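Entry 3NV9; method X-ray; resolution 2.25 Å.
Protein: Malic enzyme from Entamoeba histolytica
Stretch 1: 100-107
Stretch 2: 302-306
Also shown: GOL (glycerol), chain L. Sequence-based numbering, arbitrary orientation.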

# COMPACT_ATOMS: atom_id res chain seq x y z
N THR A 100 10.59 3.54 15.53
CA THR A 100 11.14 3.62 16.85
C THR A 100 12.68 3.36 16.81
O THR A 100 13.39 3.86 17.64
CB THR A 100 10.29 2.62 17.69
OG1 THR A 100 9.68 3.24 18.81
CG2 THR A 100 10.93 1.36 17.98
N ARG A 101 13.18 2.62 15.81
CA ARG A 101 14.64 2.47 15.61
C ARG A 101 15.02 2.75 14.14
O ARG A 101 15.45 1.87 13.39
CB ARG A 101 15.09 1.07 16.09
CG ARG A 101 16.55 0.96 16.56
CD ARG A 101 16.88 2.05 17.61
NE ARG A 101 16.57 1.63 19.00
CZ ARG A 101 16.14 2.43 19.99
NH1 ARG A 101 15.89 3.73 19.81
NH2 ARG A 101 15.94 1.90 21.20
N VAL A 102 14.83 3.97 13.68
CA VAL A 102 15.08 4.15 12.26
C VAL A 102 16.46 4.66 11.97
O VAL A 102 16.78 5.85 12.22
CB VAL A 102 13.85 4.70 11.42
CG1 VAL A 102 12.59 4.93 12.27
CG2 VAL A 102 14.21 5.80 10.50
N LEU A 103 17.27 3.73 11.45
CA LEU A 103 18.72 3.83 11.43
C LEU A 103 19.25 4.36 12.77
O LEU A 103 18.68 4.07 13.79
CB LEU A 103 19.19 4.70 10.29
CG LEU A 103 18.49 4.49 8.95
CD1 LEU A 103 18.94 5.61 8.00
CD2 LEU A 103 18.85 3.10 8.38
N GLY A 104 20.32 5.14 12.76
CA GLY A 104 20.95 5.56 14.00
C GLY A 104 20.22 6.78 14.55
O GLY A 104 20.58 7.33 15.61
N ASP A 105 19.19 7.22 13.83
CA ASP A 105 18.42 8.39 14.28
C ASP A 105 17.41 7.96 15.33
O ASP A 105 16.94 8.78 16.12
CB ASP A 105 17.73 9.04 13.10
CG ASP A 105 18.70 9.58 12.09
OD1 ASP A 105 19.55 10.42 12.50
OD2 ASP A 105 18.64 9.19 10.91
N GLY A 106 17.07 6.68 15.35
CA GLY A 106 16.31 6.15 16.44
C GLY A 106 14.83 6.44 16.30
O GLY A 106 14.24 6.17 15.24
N ASP A 107 14.24 6.96 17.37
CA ASP A 107 12.79 7.19 17.38
C ASP A 107 12.48 8.55 16.72
O ASP A 107 12.87 9.62 17.22
CB ASP A 107 12.22 7.05 18.81
CG ASP A 107 10.71 7.30 18.90
OD1 ASP A 107 9.98 7.49 17.89
OD2 ASP A 107 10.24 7.31 20.04
N SER A 302 25.90 -0.59 16.08
CA SER A 302 25.41 0.18 17.19
C SER A 302 24.20 0.96 16.70
O SER A 302 24.32 1.83 15.84
CB SER A 302 26.54 1.12 17.65
OG SER A 302 26.05 2.22 18.41
N THR A 303 23.01 0.63 17.20
CA THR A 303 21.83 1.47 16.92
C THR A 303 21.06 1.73 18.23
O THR A 303 20.75 0.78 18.96
CB THR A 303 20.91 0.88 15.75
OG1 THR A 303 20.15 1.92 15.13
CG2 THR A 303 19.96 -0.20 16.24
N PRO A 304 20.79 3.02 18.58
CA PRO A 304 21.31 4.29 18.10
C PRO A 304 21.90 5.02 19.32
O PRO A 304 21.76 4.51 20.44
CB PRO A 304 20.03 4.99 17.67
CG PRO A 304 19.01 4.57 18.76
CD PRO A 304 19.55 3.25 19.35
N GLY A 305 22.54 6.19 19.18
CA GLY A 305 22.92 6.84 17.93
C GLY A 305 24.36 6.44 17.67
O GLY A 305 24.64 5.23 17.58
N PRO A 306 25.28 7.42 17.57
CA PRO A 306 26.63 7.11 17.06
C PRO A 306 27.29 6.08 17.96
O PRO A 306 27.24 6.21 19.19
CB PRO A 306 27.36 8.46 17.15
CG PRO A 306 26.27 9.48 17.16
CD PRO A 306 25.12 8.85 17.89
C1 GOL L . 17.15 -3.59 17.84
O1 GOL L . 16.03 -2.95 17.25
C2 GOL L . 17.89 -2.83 18.91
O2 GOL L . 17.31 -1.62 19.29
C3 GOL L . 19.17 -2.37 18.38
O3 GOL L . 19.63 -1.76 19.55

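Two loops almost two hundred residues apart in sequence meet here in a small interface that buries 258 Å² in total, and no hydrogen bond joins them directly. Stretch 1 is a compact turn held by its own backbone: Val102 N donates to Gly106 O (2.8 Å) and Gly106 N returns to Val102 O (3.3 Å). Stretch 2 has no regular secondary structure and contains cis peptide bonds before both Pro304 and Gly305. The nearest pair of CA atoms across the stretches is that of Gly104 and Pro304, 4.3 Å apart.

Thr100 lies out of reach, so the contact begins at Arg101. Its CA-to-CB bond points sideways, but the side chain then extends along stretch 2. The aliphatic portion packs against the methyl of Thr303, with Arg101 CG 3.6 Å from Thr303 CG2. Farther out, the guanidinium reaches the proline ring, Arg101 NH1 lying 3.4 Å from Pro304 CG, while Pro304 CD sits over one face of the planar group. This arrangement leaves the edge of the guanidinium free for polar partners. There a glycerol, probably from the crystallisation liquor, accepts a weak hydrogen bond from Arg101 NE through its O2 (3.3 Å). The same molecule donates from its O3 to Thr303 O (2.8 Å), so that it bridges the two stretches.

Val102 points away and contributes through the backbone bonds that close the turn. Leu103 also turns its side chain away, presenting its carbonyl instead. Leu103 O comes within 2.9 Å of Thr303 OG1, but the angle is too poor for a hydrogen bond despite the short separation.

At Gly104 the absence of a side chain accompanies the close backbone approach. Its carbonyl oxygen is directed at stretch 2, where Gly104 O lies 3.2 Å from Pro304 CB and 3.3 Å from Gly305 CA. The latter is a CA-H...O contact, with an angle of 142° at the hydrogen; a CA hydrogen, polarised by the flanking peptide groups, can make such a weak electrostatic interaction with a carbonyl.

Asp105 points away, and its OD2 is hydrogen-bonded elsewhere in the structure. Gly106 brings the turn back towards the proline, with Gly106 CA 3.9 Å from Pro304 CG. Its positive phi favours glycine, and a CB in the ideal position would sit only 3.2 Å from Pro304 CG, a tight fit. Asp107 then leaves the interface, its side chain leading away from stretch 2.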